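Local structure of protein DJ-1 homolog D (4OGG) at residues 181-184 against 185-189; 214-217 against 218-221. The protein belongs to the DJ-1/PfpI family and joins two DJ-1-like alpha/beta domains, each built around a mixed beta-sheet flanked by helices, in one chain. All coordinates share one frame; numbering follows the deposited sequence.

Contact 1: residues 181-184 against 185-189; sequences QLFV and KALGG
Phe183 and Leu187 meet on the buried side of the last turns of helix 176-186. Leu187 CD1 lies over one face of the Phe183 ring, shifted toward the rim on the CE2 side. It is 4.2 Å from the ring centroid, a CH-pi contact. The ring is swung there because Phe183 CG stands opposite the backbone N (chi1 -173°), beside the carbonyl carbon. Both side chains also press on Val5 of strand 3-8, and Phe183 touches Ile168 of strand 167-170. This face of the helix is therefore packed on the central sheet of the first DJ-1/PfpI-type domain.

The helix ends in a Schellman motif. Gly189 N bonds back to Val184 O at 2.9 Å, and Gly188 N bonds to Lys185 O at 2.9 Å. Leu187 N bonds to Phe183 O at 3.0 Å and makes a weaker second bond to Val184 O. Gly188 has a positive phi (91°), which turns the chain out of the helix. Val184 CG1 packs 4.0 Å from Gly189 CA, so the chain passes close against the valine.

The opposite character appears at Gln181 and Lys185. The two side chains run side by side and point the same way. Lys185 keeps CG beside its backbone N (chi1 -72°) and is fully extended beyond it. This brings Lys185 NZ to 3.4 Å from Gln181 OE1, a weak bond. A water links the same two atoms, donating to OE1 at 2.7 Å and accepting from NZ at 3.2 Å. Lys185 is exposed and touches a crystal neighbour, so the pose of its end may owe something to the lattice. Gln181 is held more firmly at its other amide atom, because NE2 bonds to the backbone O of Ala220.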
loop_
_atom_site.group_PDB
_atom_site.type_symbol
_atom_site.label_atom_id
_atom_site.label_comp_id
_atom_site.label_asym_id
_atom_site.label_seq_id
_atom_site.Cartn_x
_atom_site.Cartn_y
_atom_site.Cartn_z
ATOM N N GLN C 181 -14.588 -7.923 29.973
ATOM C CA GLN C 181 -15.072 -8.623 31.163
ATOM C C GLN C 181 -15.761 -7.656 32.124
ATOM O O GLN C 181 -16.839 -7.947 32.648
ATOM C CB GLN C 181 -13.918 -9.323 31.885
ATOM C CG GLN C 181 -14.386 -10.364 32.891
ATOM C CD GLN C 181 -13.239 -11.007 33.646
ATOM O OE1 GLN C 181 -12.752 -10.462 34.636
ATOM N NE2 GLN C 181 -12.796 -12.169 33.175
ATOM N N LEU C 182 -15.140 -6.505 32.348
ATOM C CA LEU C 182 -15.693 -5.501 33.249
ATOM C C LEU C 182 -17.027 -4.972 32.739
ATOM O O LEU C 182 -17.936 -4.688 33.523
ATOM C CB LEU C 182 -14.705 -4.344 33.413
ATOM C CG LEU C 182 -13.440 -4.651 34.219
ATOM C CD1 LEU C 182 -12.413 -3.558 34.011
ATOM C CD2 LEU C 182 -13.801 -4.791 35.700
ATOM N N PHE C 183 -17.141 -4.846 31.420
ATOM C CA PHE C 183 -18.363 -4.347 30.802
ATOM C C PHE C 183 -19.474 -5.373 30.979
ATOM O O PHE C 183 -20.606 -5.024 31.315
ATOM C CB PHE C 183 -18.117 -4.069 29.315
ATOM C CG PHE C 183 -19.265 -3.389 28.618
ATOM C CD1 PHE C 183 -19.730 -2.150 29.054
ATOM C CD2 PHE C 183 -19.857 -3.971 27.502
ATOM C CE1 PHE C 183 -20.768 -1.499 28.383
ATOM C CE2 PHE C 183 -20.896 -3.329 26.825
ATOM C CZ PHE C 183 -21.350 -2.092 27.265
ATOM N N VAL C 184 -19.141 -6.640 30.760
ATOM C CA VAL C 184 -20.109 -7.717 30.914
ATOM C C VAL C 184 -20.613 -7.732 32.356
ATOM O O VAL C 184 -21.815 -7.857 32.606
ATOM C CB VAL C 184 -19.473 -9.081 30.573
ATOM C CG1 VAL C 184 -20.396 -10.221 31.003
ATOM C CG2 VAL C 184 -19.217 -9.163 29.076
ATOM N N LYS C 185 -19.689 -7.601 33.301
ATOM C CA LYS C 185 -20.048 -7.596 34.716
ATOM C C LYS C 185 -20.921 -6.391 35.036
ATOM O O LYS C 185 -21.869 -6.484 35.819
ATOM C CB LYS C 185 -18.785 -7.578 35.579
ATOM C CG LYS C 185 -18.037 -8.899 35.572
ATOM C CD LYS C 185 -16.791 -8.834 36.427
ATOM C CE LYS C 185 -16.081 -10.172 36.458
ATOM N NZ LYS C 185 -14.818 -10.101 37.250
ATOM N N ALA C 186 -20.599 -5.260 34.416
ATOM C CA ALA C 186 -21.350 -4.029 34.616
ATOM C C ALA C 186 -22.785 -4.210 34.134
ATOM O O ALA C 186 -23.712 -3.614 34.684
ATOM C CB ALA C 186 -20.684 -2.889 33.865
ATOM N N LEU C 187 -22.962 -5.037 33.108
ATOM C CA LEU C 187 -24.282 -5.307 32.548
ATOM C C LEU C 187 -25.043 -6.337 33.379
ATOM O O LEU C 187 -26.152 -6.739 33.019
ATOM C CB LEU C 187 -24.151 -5.809 31.108
ATOM C CG LEU C 187 -23.611 -4.798 30.091
ATOM C CD1 LEU C 187 -23.305 -5.502 28.782
ATOM C CD2 LEU C 187 -24.637 -3.693 29.880
ATOM N N GLY C 188 -24.440 -6.762 34.485
ATOM C CA GLY C 188 -25.079 -7.739 35.353
ATOM C C GLY C 188 -24.724 -9.172 35.008
ATOM O O GLY C 188 -25.362 -10.113 35.479
ATOM N N GLY C 189 -23.693 -9.343 34.187
ATOM C CA GLY C 189 -23.287 -10.675 33.789
ATOM C C GLY C 189 -22.405 -11.418 34.776
ATOM O O GLY C 189 -21.519 -10.843 35.410
HETATM O O HOH W 1 -13.252 -7.979 35.446
#

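Contact 2: residues 214-217 against 218-221; sequences PFQS and LQAL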
loop_
_atom_site.group_PDB
_atom_site.type_symbol
_atom_site.label_atom_id
_atom_site.label_comp_id
_atom_site.label_asym_id
_atom_site.label_seq_id
_atom_site.Cartn_x
_atom_site.Cartn_y
_atom_site.Cartn_z
ATOM N N PRO C 214 -11.368 -14.474 18.429
ATOM C CA PRO C 214 -11.577 -15.621 19.321
ATOM C C PRO C 214 -10.597 -15.598 20.495
ATOM O O PRO C 214 -10.960 -15.908 21.632
ATOM C CB PRO C 214 -11.348 -16.825 18.404
ATOM C CG PRO C 214 -11.735 -16.294 17.040
ATOM C CD PRO C 214 -11.100 -14.924 17.051
ATOM N N PHE C 215 -9.356 -15.214 20.211
ATOM C CA PHE C 215 -8.314 -15.166 21.231
ATOM C C PHE C 215 -8.702 -14.252 22.387
ATOM O O PHE C 215 -8.687 -14.664 23.548
ATOM C CB PHE C 215 -6.993 -14.702 20.601
ATOM C CG PHE C 215 -5.802 -14.816 21.516
ATOM C CD1 PHE C 215 -5.372 -13.723 22.262
ATOM C CD2 PHE C 215 -5.107 -16.014 21.627
ATOM C CE1 PHE C 215 -4.266 -13.820 23.106
ATOM C CE2 PHE C 215 -3.998 -16.125 22.470
ATOM C CZ PHE C 215 -3.578 -15.024 23.210
ATOM N N GLN C 216 -9.074 -13.018 22.074
ATOM C CA GLN C 216 -9.449 -12.084 23.122
ATOM C C GLN C 216 -10.826 -12.357 23.717
ATOM O O GLN C 216 -11.073 -12.030 24.877
ATOM C CB GLN C 216 -9.347 -10.649 22.605
ATOM C CG GLN C 216 -7.907 -10.275 22.293
ATOM C CD GLN C 216 -7.688 -8.787 22.208
ATOM O OE1 GLN C 216 -6.778 -8.247 22.839
ATOM N NE2 GLN C 216 -8.511 -8.112 21.423
ATOM N N SER C 217 -11.719 -12.961 22.940
ATOM C CA SER C 217 -13.049 -13.275 23.453
ATOM C C SER C 217 -12.903 -14.298 24.581
ATOM O O SER C 217 -13.517 -14.166 25.644
ATOM C CB SER C 217 -13.942 -13.854 22.349
ATOM O OG SER C 217 -14.304 -12.865 21.399
ATOM N N LEU C 218 -12.080 -15.314 24.347
ATOM C CA LEU C 218 -11.865 -16.353 25.348
ATOM C C LEU C 218 -11.118 -15.816 26.567
ATOM O O LEU C 218 -11.380 -16.235 27.695
ATOM C CB LEU C 218 -11.111 -17.535 24.724
ATOM C CG LEU C 218 -11.899 -18.282 23.644
ATOM C CD1 LEU C 218 -10.999 -19.281 22.927
ATOM C CD2 LEU C 218 -13.091 -18.986 24.280
ATOM N N GLN C 219 -10.189 -14.890 26.347
ATOM C CA GLN C 219 -9.453 -14.300 27.460
ATOM C C GLN C 219 -10.392 -13.430 28.291
ATOM O O GLN C 219 -10.222 -13.306 29.504
ATOM C CB GLN C 219 -8.305 -13.423 26.960
ATOM C CG GLN C 219 -7.126 -14.177 26.370
ATOM C CD GLN C 219 -6.026 -13.238 25.927
ATOM O OE1 GLN C 219 -6.274 -12.289 25.180
ATOM N NE2 GLN C 219 -4.803 -13.493 26.383
ATOM N N ALA C 220 -11.374 -12.819 27.634
ATOM C CA ALA C 220 -12.324 -11.951 28.330
ATOM C C ALA C 220 -13.174 -12.733 29.327
ATOM O O ALA C 220 -13.609 -12.193 30.348
ATOM C CB ALA C 220 -13.221 -11.247 27.329
ATOM N N LEU C 221 -13.411 -14.003 29.018
ATOM C CA LEU C 221 -14.202 -14.870 29.881
ATOM C C LEU C 221 -13.384 -15.276 31.103
ATOM O O LEU C 221 -13.940 -15.675 32.124
ATOM C CB LEU C 221 -14.644 -16.119 29.111
ATOM C CG LEU C 221 -15.651 -15.909 27.977
ATOM C CD1 LEU C 221 -15.723 -17.150 27.107
ATOM C CD2 LEU C 221 -17.016 -15.578 28.558
#
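The side chains of Gln219 and Phe215 cross at a slant, one turn apart along helix 208-221. This is the main side-chain meeting, and it is van der Waals in kind. Gln219 OE1 and NE2 each come to 3.3 Å from Phe215 CE1, and Gln219 CD to 3.4 Å from the same atom. The amide plane is turned 57° from the ring plane. With Phe215 CG opposite its backbone N (chi1 -171°), the ring stands out from the helix, where the amide of Gln219 reaches it. Phe259 and Phe200 each pack edge-to-face with the same ring.

The backbone bonds are of the ordinary alpha-helical kind. Leu218 N bonds to Pro214 O at 3.0 Å, and Ala220 N to Gln216 O at 2.9 Å. The bonds to Ser217 O are weaker: Leu221 N is 3.4 Å from Ser217 O, and Ala220 N makes a second weak bond to that oxygen.

The hydroxyl bond is local too. Ser217 OG is hydrogen-bonded to Val213 O, in the turn before.

Apolar side chains pack the helix against the central sheet of the second domain and on helix 369-380. Leu218 rests on Ile198, Phe200 and Leu376. The contact itself is thus held by backbone bonds and amide-to-ring van der Waals packing, while its buried serine hydroxyl is bonded within the same helix.

Overall arrangement
Following the chain, contact 1 comes first, at the end of helix 176-186. Contact 2 follows on helix 208-221, after strand 197-201 has entered the second domain. Each is local to one helix, so neither closes a long loop. They run in series and neither nest nor cross. Their centres lie about 14 Å apart. Contact 1 belongs to the first domain and contact 2 to the second. Helices 176-186 and 208-221 touch, which ties the two domains together. The Gln181-Ala220 hydrogen bond joins the two contacts, and Ala220 also packs on Ile180. Within contact 1, Gly188 makes a backbone bond with His388, the C-terminal residue, bringing the chain end back to the first domain.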